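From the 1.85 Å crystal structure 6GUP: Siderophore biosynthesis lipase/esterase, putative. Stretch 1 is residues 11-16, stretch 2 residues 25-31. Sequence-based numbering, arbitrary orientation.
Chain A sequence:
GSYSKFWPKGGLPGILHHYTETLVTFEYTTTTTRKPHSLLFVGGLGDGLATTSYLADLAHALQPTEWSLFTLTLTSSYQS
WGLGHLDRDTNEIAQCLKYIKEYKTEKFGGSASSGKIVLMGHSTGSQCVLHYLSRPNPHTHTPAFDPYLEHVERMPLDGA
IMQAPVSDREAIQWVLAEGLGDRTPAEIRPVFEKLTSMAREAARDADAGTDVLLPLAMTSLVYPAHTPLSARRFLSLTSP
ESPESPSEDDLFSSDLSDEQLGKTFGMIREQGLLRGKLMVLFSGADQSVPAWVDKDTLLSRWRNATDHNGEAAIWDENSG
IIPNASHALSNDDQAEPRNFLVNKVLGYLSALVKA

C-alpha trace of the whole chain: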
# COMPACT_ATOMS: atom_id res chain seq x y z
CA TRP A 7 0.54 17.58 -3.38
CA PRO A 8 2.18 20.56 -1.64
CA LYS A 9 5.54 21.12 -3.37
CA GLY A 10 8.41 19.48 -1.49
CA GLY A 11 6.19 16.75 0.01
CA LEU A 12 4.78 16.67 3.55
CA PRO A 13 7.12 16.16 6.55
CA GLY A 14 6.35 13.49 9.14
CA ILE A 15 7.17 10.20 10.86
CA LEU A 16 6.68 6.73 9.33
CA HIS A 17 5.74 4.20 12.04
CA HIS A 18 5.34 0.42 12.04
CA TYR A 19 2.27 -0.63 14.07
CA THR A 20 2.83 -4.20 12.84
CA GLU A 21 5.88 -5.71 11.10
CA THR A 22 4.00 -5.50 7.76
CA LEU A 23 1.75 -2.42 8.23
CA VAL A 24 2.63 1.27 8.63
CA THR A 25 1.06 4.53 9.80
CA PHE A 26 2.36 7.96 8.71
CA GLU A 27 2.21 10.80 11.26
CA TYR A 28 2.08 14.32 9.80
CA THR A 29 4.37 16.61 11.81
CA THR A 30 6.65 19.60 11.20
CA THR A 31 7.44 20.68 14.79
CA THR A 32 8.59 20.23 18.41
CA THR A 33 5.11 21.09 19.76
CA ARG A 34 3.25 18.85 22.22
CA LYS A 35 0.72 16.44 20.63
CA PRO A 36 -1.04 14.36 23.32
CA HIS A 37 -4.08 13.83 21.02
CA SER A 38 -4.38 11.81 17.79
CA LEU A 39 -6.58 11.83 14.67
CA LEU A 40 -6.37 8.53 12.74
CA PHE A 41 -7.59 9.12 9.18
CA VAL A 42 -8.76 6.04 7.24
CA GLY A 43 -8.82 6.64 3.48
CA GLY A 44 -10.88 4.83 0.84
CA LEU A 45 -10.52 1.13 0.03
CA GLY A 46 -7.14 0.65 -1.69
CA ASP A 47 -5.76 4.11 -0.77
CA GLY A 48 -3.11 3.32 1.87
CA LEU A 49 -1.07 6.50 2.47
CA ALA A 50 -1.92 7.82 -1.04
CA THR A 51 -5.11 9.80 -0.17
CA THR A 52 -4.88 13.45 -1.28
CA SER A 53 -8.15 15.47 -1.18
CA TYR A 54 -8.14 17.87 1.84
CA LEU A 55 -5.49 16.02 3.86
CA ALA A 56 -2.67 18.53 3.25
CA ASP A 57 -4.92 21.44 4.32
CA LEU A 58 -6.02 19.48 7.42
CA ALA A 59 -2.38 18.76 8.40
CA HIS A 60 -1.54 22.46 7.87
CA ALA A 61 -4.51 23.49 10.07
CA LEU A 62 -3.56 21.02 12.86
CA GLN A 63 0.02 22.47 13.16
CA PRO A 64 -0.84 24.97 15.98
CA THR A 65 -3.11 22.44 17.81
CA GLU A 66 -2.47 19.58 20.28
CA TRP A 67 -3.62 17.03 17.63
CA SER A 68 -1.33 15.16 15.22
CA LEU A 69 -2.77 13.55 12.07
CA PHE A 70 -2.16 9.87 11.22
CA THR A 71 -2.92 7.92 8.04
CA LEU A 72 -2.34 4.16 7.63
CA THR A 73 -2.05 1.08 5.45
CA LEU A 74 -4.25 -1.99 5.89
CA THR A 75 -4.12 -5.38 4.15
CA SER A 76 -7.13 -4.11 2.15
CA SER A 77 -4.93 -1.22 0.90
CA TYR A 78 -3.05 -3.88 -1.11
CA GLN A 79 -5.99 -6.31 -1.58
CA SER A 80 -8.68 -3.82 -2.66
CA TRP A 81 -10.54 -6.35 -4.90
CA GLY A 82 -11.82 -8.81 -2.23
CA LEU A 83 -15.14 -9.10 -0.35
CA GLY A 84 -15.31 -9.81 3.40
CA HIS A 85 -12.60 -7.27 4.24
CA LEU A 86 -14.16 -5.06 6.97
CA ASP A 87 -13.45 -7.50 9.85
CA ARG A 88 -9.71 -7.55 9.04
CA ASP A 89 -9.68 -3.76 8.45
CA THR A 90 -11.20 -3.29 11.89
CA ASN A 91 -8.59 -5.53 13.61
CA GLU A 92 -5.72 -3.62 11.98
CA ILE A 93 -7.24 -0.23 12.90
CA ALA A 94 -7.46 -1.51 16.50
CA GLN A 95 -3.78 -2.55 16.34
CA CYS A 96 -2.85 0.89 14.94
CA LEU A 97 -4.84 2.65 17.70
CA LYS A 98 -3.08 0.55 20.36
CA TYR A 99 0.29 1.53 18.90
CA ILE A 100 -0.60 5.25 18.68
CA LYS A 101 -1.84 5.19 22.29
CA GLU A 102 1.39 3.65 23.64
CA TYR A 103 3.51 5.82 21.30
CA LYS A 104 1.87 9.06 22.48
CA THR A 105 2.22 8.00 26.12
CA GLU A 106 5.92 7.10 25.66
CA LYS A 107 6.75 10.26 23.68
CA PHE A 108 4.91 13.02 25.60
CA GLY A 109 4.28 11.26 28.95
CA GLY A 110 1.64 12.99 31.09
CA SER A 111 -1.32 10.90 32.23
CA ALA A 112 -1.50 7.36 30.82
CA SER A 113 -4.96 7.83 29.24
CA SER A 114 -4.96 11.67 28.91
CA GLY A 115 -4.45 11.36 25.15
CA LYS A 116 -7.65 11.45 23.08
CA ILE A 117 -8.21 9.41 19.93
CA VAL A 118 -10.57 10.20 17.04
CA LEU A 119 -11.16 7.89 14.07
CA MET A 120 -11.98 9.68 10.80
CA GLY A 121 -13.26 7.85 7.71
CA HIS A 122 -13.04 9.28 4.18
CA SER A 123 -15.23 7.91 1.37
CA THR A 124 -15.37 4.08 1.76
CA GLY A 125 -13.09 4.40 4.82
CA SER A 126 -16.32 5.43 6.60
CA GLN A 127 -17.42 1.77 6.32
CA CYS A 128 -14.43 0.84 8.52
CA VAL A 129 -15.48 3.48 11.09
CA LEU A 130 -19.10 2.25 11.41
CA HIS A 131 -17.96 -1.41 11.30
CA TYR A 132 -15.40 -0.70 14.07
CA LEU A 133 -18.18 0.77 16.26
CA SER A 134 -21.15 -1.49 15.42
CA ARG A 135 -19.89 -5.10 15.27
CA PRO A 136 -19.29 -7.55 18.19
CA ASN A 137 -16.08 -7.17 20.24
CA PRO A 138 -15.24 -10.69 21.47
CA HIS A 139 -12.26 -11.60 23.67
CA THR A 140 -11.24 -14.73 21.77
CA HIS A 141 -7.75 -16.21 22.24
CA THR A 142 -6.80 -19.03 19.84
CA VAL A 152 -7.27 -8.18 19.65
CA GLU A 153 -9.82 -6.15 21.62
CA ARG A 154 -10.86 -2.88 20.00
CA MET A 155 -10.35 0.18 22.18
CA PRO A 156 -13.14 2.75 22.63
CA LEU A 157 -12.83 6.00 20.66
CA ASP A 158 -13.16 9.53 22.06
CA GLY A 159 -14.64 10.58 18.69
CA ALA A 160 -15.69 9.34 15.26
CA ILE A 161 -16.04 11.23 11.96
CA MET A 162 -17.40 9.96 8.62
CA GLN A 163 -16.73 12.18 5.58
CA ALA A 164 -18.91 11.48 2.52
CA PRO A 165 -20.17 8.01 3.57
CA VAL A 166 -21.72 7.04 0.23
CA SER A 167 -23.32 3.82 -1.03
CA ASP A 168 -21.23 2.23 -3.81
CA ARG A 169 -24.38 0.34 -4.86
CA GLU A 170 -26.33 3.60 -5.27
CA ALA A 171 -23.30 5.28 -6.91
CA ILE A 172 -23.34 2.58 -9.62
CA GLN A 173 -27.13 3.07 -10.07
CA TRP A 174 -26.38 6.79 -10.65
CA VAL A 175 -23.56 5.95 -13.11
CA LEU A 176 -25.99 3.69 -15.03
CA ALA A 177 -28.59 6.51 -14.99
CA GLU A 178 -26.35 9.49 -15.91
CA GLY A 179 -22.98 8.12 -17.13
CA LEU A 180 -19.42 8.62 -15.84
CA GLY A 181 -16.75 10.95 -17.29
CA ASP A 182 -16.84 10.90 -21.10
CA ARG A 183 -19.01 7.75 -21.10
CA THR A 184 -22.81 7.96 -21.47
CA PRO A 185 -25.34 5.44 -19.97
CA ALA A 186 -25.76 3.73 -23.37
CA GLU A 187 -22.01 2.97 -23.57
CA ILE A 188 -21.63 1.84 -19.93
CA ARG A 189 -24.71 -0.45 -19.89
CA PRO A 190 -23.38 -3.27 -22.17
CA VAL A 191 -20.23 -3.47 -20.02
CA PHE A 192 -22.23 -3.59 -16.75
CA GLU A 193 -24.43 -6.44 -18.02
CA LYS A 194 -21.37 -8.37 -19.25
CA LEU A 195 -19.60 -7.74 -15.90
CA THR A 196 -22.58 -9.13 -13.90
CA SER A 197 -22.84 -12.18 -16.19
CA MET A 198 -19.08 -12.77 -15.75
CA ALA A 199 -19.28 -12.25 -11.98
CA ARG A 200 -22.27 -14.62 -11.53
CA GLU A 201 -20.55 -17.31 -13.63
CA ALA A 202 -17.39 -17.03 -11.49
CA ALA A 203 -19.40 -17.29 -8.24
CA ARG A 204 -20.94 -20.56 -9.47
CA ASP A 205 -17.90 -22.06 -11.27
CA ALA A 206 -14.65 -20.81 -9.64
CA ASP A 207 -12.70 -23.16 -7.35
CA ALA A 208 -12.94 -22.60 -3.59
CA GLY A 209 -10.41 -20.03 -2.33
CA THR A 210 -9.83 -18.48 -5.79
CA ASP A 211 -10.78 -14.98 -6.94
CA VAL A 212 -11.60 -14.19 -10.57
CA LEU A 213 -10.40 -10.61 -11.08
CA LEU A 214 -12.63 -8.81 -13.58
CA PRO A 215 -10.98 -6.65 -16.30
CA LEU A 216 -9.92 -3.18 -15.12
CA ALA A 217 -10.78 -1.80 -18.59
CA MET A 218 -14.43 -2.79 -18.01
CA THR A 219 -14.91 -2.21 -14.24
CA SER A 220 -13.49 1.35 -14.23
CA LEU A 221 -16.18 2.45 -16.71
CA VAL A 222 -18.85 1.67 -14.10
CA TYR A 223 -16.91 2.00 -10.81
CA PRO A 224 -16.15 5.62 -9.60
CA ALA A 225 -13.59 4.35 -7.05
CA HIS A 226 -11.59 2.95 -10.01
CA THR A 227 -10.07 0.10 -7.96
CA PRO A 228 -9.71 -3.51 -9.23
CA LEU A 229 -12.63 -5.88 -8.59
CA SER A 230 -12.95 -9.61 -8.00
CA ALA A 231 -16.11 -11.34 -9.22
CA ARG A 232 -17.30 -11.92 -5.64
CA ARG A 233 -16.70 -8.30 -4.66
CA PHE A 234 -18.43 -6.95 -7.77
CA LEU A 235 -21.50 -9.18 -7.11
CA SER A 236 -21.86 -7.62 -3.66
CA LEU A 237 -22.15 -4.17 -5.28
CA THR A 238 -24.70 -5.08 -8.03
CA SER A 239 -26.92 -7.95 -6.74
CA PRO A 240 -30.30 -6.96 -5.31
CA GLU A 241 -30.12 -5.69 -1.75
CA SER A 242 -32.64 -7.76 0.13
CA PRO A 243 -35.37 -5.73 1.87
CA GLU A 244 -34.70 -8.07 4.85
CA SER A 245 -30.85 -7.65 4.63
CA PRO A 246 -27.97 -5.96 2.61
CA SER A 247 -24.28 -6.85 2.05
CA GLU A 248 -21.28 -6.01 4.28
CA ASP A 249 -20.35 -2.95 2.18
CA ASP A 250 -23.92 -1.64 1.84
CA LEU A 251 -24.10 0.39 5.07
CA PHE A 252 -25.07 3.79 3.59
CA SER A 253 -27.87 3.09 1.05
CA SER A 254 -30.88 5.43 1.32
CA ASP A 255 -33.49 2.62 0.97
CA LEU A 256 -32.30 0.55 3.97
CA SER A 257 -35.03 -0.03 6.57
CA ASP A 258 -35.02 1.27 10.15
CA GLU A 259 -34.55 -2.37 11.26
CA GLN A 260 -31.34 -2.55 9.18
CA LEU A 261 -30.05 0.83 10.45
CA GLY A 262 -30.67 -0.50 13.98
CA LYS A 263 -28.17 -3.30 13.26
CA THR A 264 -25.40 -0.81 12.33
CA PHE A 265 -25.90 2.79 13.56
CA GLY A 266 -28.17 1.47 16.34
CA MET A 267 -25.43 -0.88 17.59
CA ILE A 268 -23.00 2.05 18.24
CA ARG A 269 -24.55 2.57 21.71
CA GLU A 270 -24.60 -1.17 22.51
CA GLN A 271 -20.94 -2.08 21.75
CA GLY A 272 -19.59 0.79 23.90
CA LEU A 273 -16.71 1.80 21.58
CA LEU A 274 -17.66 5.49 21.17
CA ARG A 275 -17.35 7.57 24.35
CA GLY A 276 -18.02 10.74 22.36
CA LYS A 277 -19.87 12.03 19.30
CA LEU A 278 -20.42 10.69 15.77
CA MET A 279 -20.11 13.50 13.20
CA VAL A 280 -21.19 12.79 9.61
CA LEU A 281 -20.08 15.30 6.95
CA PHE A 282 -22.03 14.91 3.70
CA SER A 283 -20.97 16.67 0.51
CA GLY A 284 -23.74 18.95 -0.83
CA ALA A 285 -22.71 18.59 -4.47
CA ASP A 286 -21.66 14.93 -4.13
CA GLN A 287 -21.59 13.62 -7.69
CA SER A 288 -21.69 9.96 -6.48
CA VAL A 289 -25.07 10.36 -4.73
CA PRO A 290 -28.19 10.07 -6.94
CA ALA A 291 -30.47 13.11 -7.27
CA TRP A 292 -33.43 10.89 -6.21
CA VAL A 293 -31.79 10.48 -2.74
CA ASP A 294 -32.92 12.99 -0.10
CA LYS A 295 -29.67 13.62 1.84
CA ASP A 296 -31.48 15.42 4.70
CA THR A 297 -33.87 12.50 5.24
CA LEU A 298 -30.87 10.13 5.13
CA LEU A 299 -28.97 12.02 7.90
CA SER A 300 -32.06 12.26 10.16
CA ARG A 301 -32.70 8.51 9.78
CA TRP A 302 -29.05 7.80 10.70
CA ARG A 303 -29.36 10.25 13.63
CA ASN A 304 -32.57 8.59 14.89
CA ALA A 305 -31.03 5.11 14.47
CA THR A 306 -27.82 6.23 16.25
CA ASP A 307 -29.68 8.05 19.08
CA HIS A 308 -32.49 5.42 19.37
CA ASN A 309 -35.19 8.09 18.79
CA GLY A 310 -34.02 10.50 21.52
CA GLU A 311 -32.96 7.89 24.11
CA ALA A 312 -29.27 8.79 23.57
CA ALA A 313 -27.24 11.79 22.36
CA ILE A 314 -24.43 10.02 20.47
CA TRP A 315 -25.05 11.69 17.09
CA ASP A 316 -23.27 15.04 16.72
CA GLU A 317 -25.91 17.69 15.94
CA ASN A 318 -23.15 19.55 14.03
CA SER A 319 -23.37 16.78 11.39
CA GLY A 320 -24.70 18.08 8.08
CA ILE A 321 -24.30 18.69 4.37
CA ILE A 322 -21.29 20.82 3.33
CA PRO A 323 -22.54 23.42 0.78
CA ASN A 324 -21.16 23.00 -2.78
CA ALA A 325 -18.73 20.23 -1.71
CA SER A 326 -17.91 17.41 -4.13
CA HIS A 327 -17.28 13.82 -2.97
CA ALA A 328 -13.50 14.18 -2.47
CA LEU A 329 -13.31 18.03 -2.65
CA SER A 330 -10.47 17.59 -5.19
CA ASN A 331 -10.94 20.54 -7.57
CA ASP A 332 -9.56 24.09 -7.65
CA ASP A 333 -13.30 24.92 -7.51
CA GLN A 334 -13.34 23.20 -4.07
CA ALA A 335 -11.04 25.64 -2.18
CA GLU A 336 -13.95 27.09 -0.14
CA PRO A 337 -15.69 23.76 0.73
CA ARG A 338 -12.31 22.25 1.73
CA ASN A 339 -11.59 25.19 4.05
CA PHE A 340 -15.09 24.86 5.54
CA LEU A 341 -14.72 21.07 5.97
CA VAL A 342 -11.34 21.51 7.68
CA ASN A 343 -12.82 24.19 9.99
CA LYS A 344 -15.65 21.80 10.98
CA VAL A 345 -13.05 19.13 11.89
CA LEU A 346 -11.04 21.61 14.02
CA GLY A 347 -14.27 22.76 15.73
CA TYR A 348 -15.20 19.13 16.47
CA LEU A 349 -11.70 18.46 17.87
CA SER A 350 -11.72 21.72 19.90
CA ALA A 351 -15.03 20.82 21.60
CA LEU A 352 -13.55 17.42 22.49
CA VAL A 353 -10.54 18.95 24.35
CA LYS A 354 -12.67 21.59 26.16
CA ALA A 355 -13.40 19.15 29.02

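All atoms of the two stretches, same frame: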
# COMPACT_ATOMS: atom_id res chain seq x y z
N GLY A 11 6.75 17.81 -0.83
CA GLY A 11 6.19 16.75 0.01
C GLY A 11 5.69 17.26 1.35
O GLY A 11 5.70 18.46 1.61
N LEU A 12 5.24 16.33 2.20
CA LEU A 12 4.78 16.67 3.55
C LEU A 12 5.64 15.98 4.62
O LEU A 12 5.73 14.75 4.62
CB LEU A 12 3.29 16.32 3.72
CG LEU A 12 2.32 17.30 3.05
CD1 LEU A 12 0.89 16.77 3.11
CD2 LEU A 12 2.37 18.69 3.68
N PRO A 13 6.28 16.77 5.51
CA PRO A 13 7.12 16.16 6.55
C PRO A 13 6.34 15.35 7.58
O PRO A 13 5.18 15.65 7.85
CB PRO A 13 7.78 17.37 7.24
CG PRO A 13 7.65 18.49 6.27
CD PRO A 13 6.37 18.24 5.56
N GLY A 14 6.99 14.34 8.15
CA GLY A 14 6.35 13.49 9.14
C GLY A 14 7.20 12.34 9.64
O GLY A 14 8.42 12.33 9.46
N ILE A 15 6.53 11.38 10.28
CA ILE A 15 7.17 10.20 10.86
C ILE A 15 6.45 8.95 10.35
O ILE A 15 5.23 8.83 10.49
CB ILE A 15 7.11 10.22 12.41
CG1 ILE A 15 7.73 11.52 12.95
CG2 ILE A 15 7.82 9.00 12.99
CD1 ILE A 15 7.71 11.65 14.46
N LEU A 16 7.21 8.03 9.76
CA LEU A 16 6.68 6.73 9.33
C LEU A 16 6.86 5.71 10.46
O LEU A 16 8.00 5.40 10.85
CB LEU A 16 7.38 6.24 8.06
CG LEU A 16 6.78 4.99 7.39
CD1 LEU A 16 5.39 5.27 6.85
CD2 LEU A 16 7.70 4.50 6.28
N THR A 25 1.88 3.33 9.65
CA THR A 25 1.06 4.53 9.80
C THR A 25 1.97 5.76 9.74
O THR A 25 3.02 5.80 10.39
CB THR A 25 0.19 4.50 11.09
OG1 THR A 25 -0.58 5.71 11.18
CG2 THR A 25 1.03 4.35 12.36
N PHE A 26 1.58 6.74 8.92
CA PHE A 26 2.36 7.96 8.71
C PHE A 26 1.77 9.11 9.52
O PHE A 26 0.62 9.49 9.33
CB PHE A 26 2.39 8.33 7.22
CG PHE A 26 3.03 9.67 6.95
CD1 PHE A 26 4.41 9.83 7.06
CD2 PHE A 26 2.25 10.77 6.59
CE1 PHE A 26 5.00 11.06 6.82
CE2 PHE A 26 2.84 12.00 6.34
CZ PHE A 26 4.21 12.15 6.45
N GLU A 27 2.59 9.66 10.42
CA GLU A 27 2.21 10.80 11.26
C GLU A 27 2.67 12.09 10.60
O GLU A 27 3.86 12.24 10.32
CB GLU A 27 2.86 10.67 12.64
CG GLU A 27 2.45 11.74 13.64
CD GLU A 27 3.14 11.61 14.99
OE1 GLU A 27 4.14 10.86 15.10
OE2 GLU A 27 2.69 12.26 15.95
N TYR A 28 1.75 13.02 10.39
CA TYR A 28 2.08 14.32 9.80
C TYR A 28 2.58 15.22 10.92
O TYR A 28 1.86 15.44 11.90
CB TYR A 28 0.86 14.98 9.15
CG TYR A 28 0.35 14.28 7.90
CD1 TYR A 28 -0.28 13.04 7.98
CD2 TYR A 28 0.48 14.87 6.65
CE1 TYR A 28 -0.75 12.40 6.85
CE2 TYR A 28 0.01 14.24 5.51
CZ TYR A 28 -0.60 13.00 5.61
OH TYR A 28 -1.07 12.37 4.48
N THR A 29 3.80 15.72 10.79
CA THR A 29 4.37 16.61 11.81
C THR A 29 5.55 17.40 11.26
O THR A 29 6.42 16.85 10.57
CB THR A 29 4.78 15.85 13.10
OG1 THR A 29 5.36 16.76 14.04
CG2 THR A 29 5.77 14.72 12.81
N THR A 30 5.56 18.70 11.57
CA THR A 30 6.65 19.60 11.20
C THR A 30 7.40 20.17 12.40
O THR A 30 8.42 20.83 12.20
CB THR A 30 6.12 20.78 10.36
OG1 THR A 30 5.21 21.56 11.15
CG2 THR A 30 5.42 20.30 9.11
N THR A 31 6.94 19.92 13.63
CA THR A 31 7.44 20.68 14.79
C THR A 31 7.60 19.94 16.13
O THR A 31 7.11 18.83 16.33
CB THR A 31 6.59 21.97 14.98
OG1 THR A 31 7.06 22.72 16.11
CG2 THR A 31 5.11 21.64 15.15

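What holds the two backbones together? Strand 12-16 and strand 25-28 run antiparallel, their directions 140° apart, and Ile15 sits at the centre of the pairing. Its N donates to Glu27 O at 2.8 Å, and Glu27 N donates back to Ile15 O, also at 2.8 Å. Both bonds are nearly straight, as expected of a hydrogen-bonded antiparallel pair. Just beyond the end of strand 25-28, Thr29 N donates to Pro13 O at 3.2 Å and extends the ladder by one more bond.

Why does Ile15 cover more surface than any other residue here? Besides its two backbone bonds, its side chain lies on the same face of the sheet as that of Glu27. Ile15 CD1 comes within 3.7 Å of Glu27 OE1, a van der Waals approach, since a methyl group offers the carboxylate no hydrogen bond. Ile15 CG1 also packs against Thr29 CG2 at 3.8 Å, so the threonine contributes its methyl to an apolar contact.

How does Phe26 come second? Its side chain shares a face with that of Leu16, and its ring extends along the first strand past Gly14. Phe26 CE1 lies 3.6 Å from Gly14 CA, while Leu12 O meets the edge of the ring, 3.5 Å from Phe26 CZ. Leu16 CD1 adds a looser apolar contact, 4.3 Å from Phe26 CB.

What does Gly14 allow? An ideal CB on Gly14 would lie 2.4 Å from Phe26 CZ and 2.2 Å from Glu27 O, a clash with both. Gly14 CA lies 4.4 Å from Tyr28 CA, as in a non-hydrogen-bonded antiparallel pair, and the lack of a side chain leaves room for the Phe26 ring. Nearby, Leu12 CD1 touches the edge of the tyrosine ring, 3.6 Å from Tyr28 CE2, adding another apolar contact.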